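Side-chain contacts in aminopeptidase N (Francisella tularensis subsp. tularensis, PDB 5DLL), which removes N-terminal amino acids from peptides as a zinc-dependent metallopeptidase of the M1 family and is thought to help degrade intracellular peptides: residues A[349-352]-A[353-357]; A[358-362]-A[363-367]; A[388-391]-A[392-396]; A[535-538]-A[539-543]. All blocks are in the same frame, centred on the assembly; numbering follows the deposited sequence.

In the fold
All four contacts are local, each within one continuous run of chain, so none closes a long loop, and along the sequence they follow in series without nesting or crossing. Interactions 1 and 2 adjoin on helix 349-369, covering nearly its whole length. After a connecting segment comes interaction 3, at the start of helix 390-423, which meets interaction 2 through T391. These three belong to the M1 peptidase domain. Interaction 4 lies much later, in the loop between strands 533-535 and 545-547 of the Ig-like domain. It packs against interactions 1 and 2, so helix 349-369 contacts both the Ig-like domain and helix 390-423, whose Y393 lies near the zinc.

Interaction 1. Residues A[349-352]-A[353-357]; sequences RDVK and RIDDV
The first turns of helix 349-369, in the peptidase domain, carry a salt bridge between residues four apart, K352 and D356. K352 NZ donates to D356 OD1 over 3.1 Å, arriving from the side of the carboxylate's other oxygen and using the syn lone pair. The lysine sets off with CG anti to its backbone N, bends at the CB-CG bond (chi2 51°) and then runs almost extended. This brings the methylene CE past the carboxylate as well, 3.4 Å from D356 OD1. A long flexible lysine and a short aspartate suit this spacing, one reaching along the helix and the other receiving it; K352 also leans on Q340 and S344 of helix 328-346.

One residue earlier, V351 and D355 stand side by side and point the same way, with V351 CG1 4.0 Å from D355 OD2. Their backbones share a straight bond, D355 N to V351 O, of 2.9 Å and 173°. V351 and I354 are buried, where their apolar branched side chains fit, and they face helix 605-612, where V351 meets A606 and I354 meets N610.

R353 leaves the helix for a different neighbourhood. One face of its guanidinium lies against V357 CG2, which sits 3.9 Å above the plane over its centre. The group bridges to E398 through NH1 and hydrogen-bonds D539 O through NH2, reaching the Ig-like domain. R349 pairs instead with D345 and E341 of the preceding helix. The backbone bonds from residue i+4 back to i are the mark of a regular alpha-helix, and the K352-D356 bridge is an i/i+4 ion pair laid along one of its faces.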
loop_
_atom_site.group_PDB
_atom_site.type_symbol
_atom_site.label_atom_id
_atom_site.label_comp_id
_atom_site.label_asym_id
_atom_site.label_seq_id
_atom_site.Cartn_x
_atom_site.Cartn_y
_atom_site.Cartn_z
ATOM N N ARG A 349 0.719 7.011 15.612
ATOM C CA ARG A 349 1.613 7.617 14.620
ATOM C C ARG A 349 2.908 6.834 14.476
ATOM O O ARG A 349 3.346 6.550 13.363
ATOM C CB ARG A 349 1.961 9.063 14.989
ATOM C CG ARG A 349 0.810 10.053 14.849
ATOM C CD ARG A 349 1.309 11.468 14.600
ATOM N NE ARG A 349 2.196 11.519 13.439
ATOM C CZ ARG A 349 1.808 11.710 12.178
ATOM N NH1 ARG A 349 0.529 11.897 11.862
ATOM N NH2 ARG A 349 2.719 11.721 11.219
ATOM N N ASP A 350 3.507 6.490 15.612
ATOM C CA ASP A 350 4.830 5.863 15.641
ATOM C C ASP A 350 4.829 4.472 15.007
ATOM O O ASP A 350 5.754 4.123 14.280
ATOM C CB ASP A 350 5.346 5.778 17.082
ATOM C CG ASP A 350 5.472 7.143 17.745
ATOM O OD1 ASP A 350 6.092 8.045 17.144
ATOM O OD2 ASP A 350 4.950 7.312 18.870
ATOM N N VAL A 351 3.787 3.689 15.278
ATOM C CA VAL A 351 3.665 2.338 14.731
ATOM C C VAL A 351 3.437 2.397 13.221
ATOM O O VAL A 351 4.125 1.714 12.454
ATOM C CB VAL A 351 2.511 1.556 15.397
ATOM C CG1 VAL A 351 2.305 0.200 14.727
ATOM C CG2 VAL A 351 2.786 1.376 16.883
ATOM N N LYS A 352 2.476 3.214 12.797
ATOM C CA LYS A 352 2.230 3.414 11.376
ATOM C C LYS A 352 3.515 3.823 10.679
ATOM O O LYS A 352 3.804 3.357 9.581
ATOM C CB LYS A 352 1.159 4.483 11.140
ATOM C CG LYS A 352 0.881 4.787 9.669
ATOM C CD LYS A 352 0.608 3.523 8.859
ATOM C CE LYS A 352 0.115 3.845 7.457
ATOM N NZ LYS A 352 0.158 2.648 6.567
ATOM N N ARG A 353 4.284 4.688 11.331
ATOM C CA ARG A 353 5.526 5.192 10.770
ATOM C C ARG A 353 6.618 4.123 10.713
ATOM O O ARG A 353 7.428 4.118 9.785
ATOM C CB ARG A 353 6.011 6.416 11.557
ATOM C CG ARG A 353 7.198 7.143 10.944
ATOM C CD ARG A 353 6.982 7.455 9.470
ATOM N NE ARG A 353 8.165 8.049 8.855
ATOM C CZ ARG A 353 8.437 8.024 7.551
ATOM N NH1 ARG A 353 7.619 7.417 6.693
ATOM N NH2 ARG A 353 9.548 8.603 7.102
ATOM N N ILE A 354 6.647 3.223 11.693
ATOM C CA ILE A 354 7.560 2.075 11.635
ATOM C C ILE A 354 7.185 1.163 10.461
ATOM O O ILE A 354 8.047 0.787 9.670
ATOM C CB ILE A 354 7.591 1.286 12.967
ATOM C CG1 ILE A 354 8.315 2.102 14.046
ATOM C CG2 ILE A 354 8.292 -0.059 12.795
ATOM C CD1 ILE A 354 8.043 1.639 15.461
ATOM N N ASP A 355 5.899 0.835 10.343
ATOM C CA ASP A 355 5.402 -0.021 9.256
ATOM C C ASP A 355 5.727 0.519 7.865
ATOM O O ASP A 355 6.047 -0.256 6.963
ATOM C CB ASP A 355 3.883 -0.221 9.368
ATOM C CG ASP A 355 3.479 -1.023 10.599
ATOM O OD1 ASP A 355 4.355 -1.654 11.233
ATOM O OD2 ASP A 355 2.274 -1.018 10.934
ATOM N N ASP A 356 5.641 1.837 7.691
ATOM C CA ASP A 356 5.935 2.473 6.398
ATOM C C ASP A 356 7.432 2.476 6.095
ATOM O O ASP A 356 7.833 2.335 4.940
ATOM C CB ASP A 356 5.396 3.911 6.349
ATOM C CG ASP A 356 3.871 3.983 6.457
ATOM O OD1 ASP A 356 3.185 2.980 6.156
ATOM O OD2 ASP A 356 3.358 5.056 6.846
ATOM N N VAL A 357 8.253 2.644 7.130
ATOM C CA VAL A 357 9.708 2.591 6.974
ATOM C C VAL A 357 10.203 1.168 6.680
ATOM O O VAL A 357 11.097 0.986 5.852
ATOM C CB VAL A 357 10.434 3.146 8.216
ATOM C CG1 VAL A 357 11.944 2.951 8.096
ATOM C CG2 VAL A 357 10.099 4.618 8.412
#

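Interaction 2. Residues A[358-362]-A[363-367]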
loop_
_atom_site.group_PDB
_atom_site.type_symbol
_atom_site.label_atom_id
_atom_site.label_comp_id
_atom_site.label_asym_id
_atom_site.label_seq_id
_atom_site.Cartn_x
_atom_site.Cartn_y
_atom_site.Cartn_z
ATOM N N ARG A 358 9.631 0.173 7.358
ATOM C CA ARG A 358 9.983 -1.226 7.114
ATOM C C ARG A 358 9.845 -1.585 5.628
ATOM O O ARG A 358 10.638 -2.366 5.104
ATOM C CB ARG A 358 9.124 -2.173 7.967
ATOM C CG ARG A 358 9.427 -2.166 9.463
ATOM C CD ARG A 358 10.913 -2.041 9.751
ATOM N NE ARG A 358 11.702 -2.976 8.957
ATOM C CZ ARG A 358 13.030 -3.027 8.960
ATOM N NH1 ARG A 358 13.728 -2.193 9.721
ATOM N NH2 ARG A 358 13.660 -3.912 8.199
ATOM N N ILE A 359 8.844 -1.008 4.961
ATOM C CA ILE A 359 8.647 -1.191 3.512
ATOM C C ILE A 359 9.776 -0.559 2.699
ATOM O O ILE A 359 10.260 -1.164 1.743
ATOM C CB ILE A 359 7.280 -0.622 3.047
ATOM C CG1 ILE A 359 6.159 -1.610 3.389
ATOM C CG2 ILE A 359 7.269 -0.327 1.553
ATOM C CD1 ILE A 359 4.762 -1.072 3.151
ATOM N N ILE A 360 10.187 0.648 3.078
ATOM C CA ILE A 360 11.270 1.340 2.378
ATOM C C ILE A 360 12.606 0.616 2.546
ATOM O O ILE A 360 13.360 0.475 1.588
ATOM C CB ILE A 360 11.415 2.804 2.837
ATOM C CG1 ILE A 360 10.137 3.593 2.536
ATOM C CG2 ILE A 360 12.613 3.468 2.164
ATOM C CD1 ILE A 360 9.715 3.576 1.080
ATOM N N ARG A 361 12.895 0.153 3.755
ATOM C CA ARG A 361 14.141 -0.574 4.012
ATOM C C ARG A 361 14.138 -1.982 3.433
ATOM O O ARG A 361 15.183 -2.484 3.028
ATOM C CB ARG A 361 14.419 -0.637 5.507
ATOM C CG ARG A 361 14.800 0.707 6.089
ATOM C CD ARG A 361 14.934 0.617 7.592
ATOM N NE ARG A 361 15.488 1.840 8.154
ATOM C CZ ARG A 361 15.539 2.111 9.453
ATOM N NH1 ARG A 361 15.065 1.245 10.344
ATOM N NH2 ARG A 361 16.062 3.259 9.862
ATOM N N SER A 362 12.969 -2.618 3.407
ATOM C CA SER A 362 12.829 -3.943 2.807
ATOM C C SER A 362 12.722 -3.852 1.282
ATOM O O SER A 362 13.714 -4.036 0.580
ATOM C CB SER A 362 11.621 -4.680 3.400
ATOM O OG SER A 362 11.514 -5.987 2.875
ATOM N N ALA A 363 11.535 -3.524 0.777
ATOM C CA ALA A 363 11.224 -3.661 -0.650
ATOM C C ALA A 363 11.823 -2.564 -1.524
ATOM O O ALA A 363 12.388 -2.850 -2.579
ATOM C CB ALA A 363 9.717 -3.707 -0.848
ATOM N N GLN A 364 11.692 -1.313 -1.091
ATOM C CA GLN A 364 12.096 -0.175 -1.917
ATOM C C GLN A 364 13.609 -0.146 -2.101
ATOM O O GLN A 364 14.100 -0.024 -3.224
ATOM C CB GLN A 364 11.605 1.140 -1.307
ATOM C CG GLN A 364 11.484 2.293 -2.293
ATOM C CD GLN A 364 12.826 2.872 -2.703
ATOM O OE1 GLN A 364 13.698 3.109 -1.866
ATOM N NE2 GLN A 364 12.998 3.104 -3.999
ATOM N N PHE A 365 14.337 -0.257 -0.995
ATOM C CA PHE A 365 15.795 -0.372 -1.035
ATOM C C PHE A 365 16.217 -1.569 -1.885
ATOM O O PHE A 365 17.175 -1.476 -2.652
ATOM C CB PHE A 365 16.365 -0.504 0.384
ATOM C CG PHE A 365 16.527 0.810 1.120
ATOM C CD1 PHE A 365 15.850 1.964 0.727
ATOM C CD2 PHE A 365 17.350 0.878 2.241
ATOM C CE1 PHE A 365 16.008 3.150 1.423
ATOM C CE2 PHE A 365 17.508 2.063 2.938
ATOM C CZ PHE A 365 16.837 3.199 2.529
ATOM N N ALA A 366 15.495 -2.682 -1.752
ATOM C CA ALA A 366 15.774 -3.893 -2.536
ATOM C C ALA A 366 15.542 -3.683 -4.032
ATOM O O ALA A 366 16.268 -4.239 -4.860
ATOM C CB ALA A 366 14.937 -5.064 -2.034
ATOM N N GLU A 367 14.525 -2.889 -4.369
ATOM C CA GLU A 367 14.233 -2.534 -5.758
ATOM C C GLU A 367 15.294 -1.599 -6.350
ATOM O O GLU A 367 15.668 -1.746 -7.514
ATOM C CB GLU A 367 12.851 -1.887 -5.858
ATOM C CG GLU A 367 12.377 -1.628 -7.282
ATOM C CD GLU A 367 10.901 -1.288 -7.351
ATOM O OE1 GLU A 367 10.469 -0.336 -6.661
ATOM O OE2 GLU A 367 10.172 -1.970 -8.098
#
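I360 and F365 make the close-packed part of this contact, on the buried flank of helix 349-369. The two side chains cross at a slant, and I360 CG2 comes 3.5 Å from F365 CE1. Over one face of the same ring, offset toward the rim, lies R361 CA, a CH-pi contact 4.2 Å from the ring centroid and 24° off its normal. Q364 OE1 sits at the ring edge, in its plane. Q364 runs alongside I360, with I360 CD1 3.9 Å from Q364 CB. Branched and aromatic carbon fits a buried flank, whereas the amide of Q364 needs polar partners there: its NE2 donates to D368 OD2 and T391 OG1. The R361 guanidinium reaches helix 565-581, where it forms a salt bridge with D570, and the side chain packs on W569.

The helix is wider than usual here. A pi-type turn at 360-362 makes two bonds span five residues: Q364 N donates to I359 O at 3.2 Å, and F365 N to I360 O at 2.9 Å. A363 N adds a weak bond to I359 O.

The other flank is looser and more open to solvent. I359 and A366 are exposed, and I359 turns its end away from the later residues. A366 brings only a methyl, which lies beside S362 O, and its N donates to that oxygen over 3.2 Å.

Interaction 3. Residues A[388-391]-A[392-396]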
loop_
_atom_site.group_PDB
_atom_site.type_symbol
_atom_site.label_atom_id
_atom_site.label_comp_id
_atom_site.label_asym_id
_atom_site.label_seq_id
_atom_site.Cartn_x
_atom_site.Cartn_y
_atom_site.Cartn_z
ATOM N N TYR A 388 3.752 0.710 -11.426
ATOM C CA TYR A 388 3.130 0.209 -10.196
ATOM C C TYR A 388 4.158 -0.492 -9.305
ATOM O O TYR A 388 4.171 -1.718 -9.194
ATOM C CB TYR A 388 1.950 -0.717 -10.528
ATOM C CG TYR A 388 0.917 -0.104 -11.467
ATOM C CD1 TYR A 388 0.707 1.277 -11.509
ATOM C CD2 TYR A 388 0.135 -0.905 -12.299
ATOM C CE1 TYR A 388 -0.233 1.837 -12.356
ATOM C CE2 TYR A 388 -0.811 -0.347 -13.150
ATOM C CZ TYR A 388 -0.988 1.028 -13.170
ATOM O OH TYR A 388 -1.916 1.614 -13.996
ATOM N N THR A 389 5.008 0.313 -8.670
ATOM C CA THR A 389 6.130 -0.174 -7.868
ATOM C C THR A 389 6.223 0.586 -6.557
ATOM O O THR A 389 5.716 1.705 -6.443
ATOM C CB THR A 389 7.465 0.027 -8.607
ATOM O OG1 THR A 389 7.624 1.411 -8.948
ATOM C CG2 THR A 389 7.514 -0.805 -9.872
ATOM N N VAL A 390 6.881 -0.024 -5.573
ATOM C CA VAL A 390 7.110 0.622 -4.276
ATOM C C VAL A 390 7.950 1.900 -4.391
ATOM O O VAL A 390 7.744 2.853 -3.645
ATOM C CB VAL A 390 7.735 -0.341 -3.236
ATOM C CG1 VAL A 390 6.760 -1.459 -2.906
ATOM C CG2 VAL A 390 9.059 -0.919 -3.721
ATOM N N THR A 391 8.886 1.927 -5.333
ATOM C CA THR A 391 9.615 3.153 -5.644
ATOM C C THR A 391 8.657 4.303 -5.987
ATOM O O THR A 391 8.731 5.371 -5.389
ATOM C CB THR A 391 10.590 2.932 -6.816
ATOM O OG1 THR A 391 11.620 2.017 -6.415
ATOM C CG2 THR A 391 11.219 4.252 -7.270
ATOM N N VAL A 392 7.759 4.079 -6.941
ATOM C CA VAL A 392 6.869 5.140 -7.422
ATOM C C VAL A 392 5.833 5.553 -6.361
ATOM O O VAL A 392 5.565 6.740 -6.186
ATOM C CB VAL A 392 6.154 4.721 -8.730
ATOM C CG1 VAL A 392 5.092 5.736 -9.139
ATOM C CG2 VAL A 392 7.162 4.544 -9.856
ATOM N N TYR A 393 5.267 4.576 -5.655
ATOM C CA TYR A 393 4.197 4.838 -4.687
ATOM C C TYR A 393 4.734 5.220 -3.309
ATOM O O TYR A 393 4.427 6.297 -2.786
ATOM C CB TYR A 393 3.291 3.607 -4.550
ATOM C CG TYR A 393 2.290 3.447 -5.673
ATOM C CD1 TYR A 393 2.703 3.422 -7.008
ATOM C CD2 TYR A 393 0.927 3.311 -5.404
ATOM C CE1 TYR A 393 1.789 3.275 -8.038
ATOM C CE2 TYR A 393 0.008 3.158 -6.430
ATOM C CZ TYR A 393 0.443 3.139 -7.745
ATOM O OH TYR A 393 -0.464 2.991 -8.767
ATOM N N ASN A 394 5.535 4.329 -2.732
ATOM C CA ASN A 394 5.954 4.448 -1.339
ATOM C C ASN A 394 7.136 5.399 -1.135
ATOM O O ASN A 394 7.128 6.185 -0.189
ATOM C CB ASN A 394 6.239 3.065 -0.749
ATOM C CG ASN A 394 5.064 2.111 -0.910
ATOM O OD1 ASN A 394 5.049 1.275 -1.809
ATOM N ND2 ASN A 394 4.064 2.248 -0.054
ATOM N N LYS A 395 8.139 5.345 -2.013
ATOM C CA LYS A 395 9.191 6.375 -2.012
ATOM C C LYS A 395 8.664 7.703 -2.565
ATOM O O LYS A 395 9.233 8.750 -2.287
ATOM C CB LYS A 395 10.444 5.928 -2.779
ATOM C CG LYS A 395 11.502 7.018 -2.952
ATOM C CD LYS A 395 12.823 6.472 -3.476
ATOM C CE LYS A 395 13.833 7.588 -3.712
ATOM N NZ LYS A 395 15.193 7.091 -4.061
ATOM N N GLY A 396 7.584 7.656 -3.344
ATOM C CA GLY A 396 6.886 8.869 -3.775
ATOM C C GLY A 396 6.316 9.654 -2.603
ATOM O O GLY A 396 6.472 10.871 -2.536
#
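V390 O is gripped by two backbone donors, N394 N at 2.8 Å and K395 N at 3.0 Å. The K395 bond is the straighter, 161° at the hydrogen, while N394 N is tilted out of the carbonyl plane. The N394 side chain folds back over V390, putting OD1 3.4 Å from V390 CG1.

Helix 390-423 begins here, and T389 is its N-cap. A threonine suits the position because its hydroxyl can accept from an amide of the first turn: V392 N reaches T389 OG1 over 3.3 Å, a weak bond. With OG1 held between the backbone N and the carbonyl carbon (chi1 56°), the hydroxyl faces the turn and also meets H374 NE2. The backbone carbonyl of T389 takes a firmer bond from Y393 N, at 3.0 Å.

Y388 and Y393 lie side by side, pointing the same way. Y393 OH approaches Y388 CD1 obliquely at 3.4 Å, and Y388 CD1 stands 4.1 Å from Y393 CE1. Y393 extends toward the metal site, touching the zinc ligand E332, with its side chain about 5 Å from the zinc at the nearest atoms. T391 turns instead to helix 349-369, where its OG1 hydrogen-bonds E367.

Interaction 4. Residues A[535-538]-A[539-543]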
loop_
_atom_site.group_PDB
_atom_site.type_symbol
_atom_site.label_atom_id
_atom_site.label_comp_id
_atom_site.label_asym_id
_atom_site.label_seq_id
_atom_site.Cartn_x
_atom_site.Cartn_y
_atom_site.Cartn_z
ATOM N N SER A 535 20.882 12.379 18.154
ATOM C CA SER A 535 19.660 11.741 17.667
ATOM C C SER A 535 19.446 12.221 16.236
ATOM O O SER A 535 19.139 13.391 16.020
ATOM C CB SER A 535 18.471 12.130 18.546
ATOM O OG SER A 535 17.269 11.577 18.050
ATOM N N LEU A 536 19.618 11.322 15.267
ATOM C CA LEU A 536 19.693 11.706 13.854
ATOM C C LEU A 536 18.659 11.003 12.976
ATOM O O LEU A 536 18.318 9.840 13.208
ATOM C CB LEU A 536 21.097 11.425 13.318
ATOM C CG LEU A 536 22.168 12.434 13.737
ATOM C CD1 LEU A 536 23.561 11.895 13.450
ATOM C CD2 LEU A 536 21.949 13.771 13.044
ATOM N N PHE A 537 18.187 11.725 11.960
ATOM C CA PHE A 537 17.151 11.241 11.045
ATOM C C PHE A 537 15.924 10.737 11.808
ATOM O O PHE A 537 15.503 9.583 11.671
ATOM C CB PHE A 537 17.715 10.175 10.096
ATOM C CG PHE A 537 18.833 10.680 9.227
ATOM C CD1 PHE A 537 18.559 11.402 8.072
ATOM C CD2 PHE A 537 20.160 10.452 9.573
ATOM C CE1 PHE A 537 19.587 11.877 7.273
ATOM C CE2 PHE A 537 21.193 10.924 8.778
ATOM C CZ PHE A 537 20.906 11.638 7.626
ATOM N N ARG A 538 15.369 11.630 12.620
ATOM C CA ARG A 538 14.196 11.331 13.430
ATOM C C ARG A 538 12.973 11.102 12.550
ATOM O O ARG A 538 12.719 11.873 11.623
ATOM C CB ARG A 538 13.923 12.479 14.391
ATOM C CG ARG A 538 14.967 12.638 15.478
ATOM C CD ARG A 538 14.604 13.801 16.385
ATOM N NE ARG A 538 15.332 13.773 17.648
ATOM C CZ ARG A 538 15.078 14.574 18.680
ATOM N NH1 ARG A 538 14.103 15.478 18.613
ATOM N NH2 ARG A 538 15.801 14.467 19.790
ATOM N N ASP A 539 12.223 10.043 12.855
ATOM C CA ASP A 539 11.078 9.605 12.040
ATOM C C ASP A 539 11.472 9.252 10.599
ATOM O O ASP A 539 10.648 9.365 9.681
ATOM C CB ASP A 539 9.960 10.659 12.043
ATOM C CG ASP A 539 9.454 10.963 13.433
ATOM O OD1 ASP A 539 8.947 10.034 14.097
ATOM O OD2 ASP A 539 9.558 12.132 13.862
ATOM N N PHE A 540 12.723 8.818 10.412
ATOM C CA PHE A 540 13.245 8.463 9.091
ATOM C C PHE A 540 13.019 9.636 8.133
ATOM O O PHE A 540 12.284 9.527 7.143
ATOM C CB PHE A 540 12.566 7.177 8.606
ATOM C CG PHE A 540 13.284 6.481 7.486
ATOM C CD1 PHE A 540 14.550 5.942 7.682
ATOM C CD2 PHE A 540 12.676 6.325 6.243
ATOM C CE1 PHE A 540 15.205 5.281 6.654
ATOM C CE2 PHE A 540 13.324 5.666 5.215
ATOM C CZ PHE A 540 14.590 5.143 5.420
ATOM N N SER A 541 13.651 10.765 8.452
ATOM C CA SER A 541 13.369 12.033 7.775
ATOM C C SER A 541 13.697 12.009 6.281
ATOM O O SER A 541 13.064 12.722 5.503
ATOM C CB SER A 541 14.094 13.195 8.466
ATOM O OG SER A 541 15.495 13.002 8.494
ATOM N N ALA A 542 14.675 11.185 5.896
ATOM C CA ALA A 542 15.037 10.974 4.492
ATOM C C ALA A 542 15.201 9.472 4.193
ATOM O O ALA A 542 15.668 8.722 5.056
ATOM C CB ALA A 542 16.324 11.719 4.168
ATOM N N PRO A 543 14.825 9.029 2.971
ATOM C CA PRO A 543 14.968 7.626 2.573
ATOM C C PRO A 543 16.406 7.257 2.190
ATOM O O PRO A 543 16.732 7.129 1.005
ATOM C CB PRO A 543 14.018 7.512 1.375
ATOM C CG PRO A 543 14.036 8.866 0.764
ATOM C CD PRO A 543 14.203 9.834 1.901
#
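The ring of F537 has A542 N near its plane at the edge, 4.5 Å from CD1, and S541 OG approaching obliquely, 3.5 Å from the same carbon. The F540 ring is covered on one face by A542 O, 3.6 Å above the plane and over its centre. The guanidinium of R538 has S535 CB at its edge, in plane, and NE donates to S535 OG over 3.0 Å, nearly straight and in the guanidinium plane.

F537 to F540 is a type II beta turn within the loop between strands 533-535 and 545-547 of the Ig-like domain. The bond that closes it, F540 N to F537 O, is weak at 3.1 Å, with 132° at the hydrogen. D539 fills the third position in a left-handed backbone conformation (phi 60°), one that aspartate tolerates better than most residues, and its carboxylate forms a salt bridge with K498.

S541 keeps OG between its backbone N and carbonyl carbon (chi1 59°), which holds the hydroxyl beside F537 while it donates to P496 O. Burying R538 calls for counter-charges, and E511 and D562 supply them. F540 is aromatic where the loop meets helix 349-369, packing on V357, I360, R361 and F365.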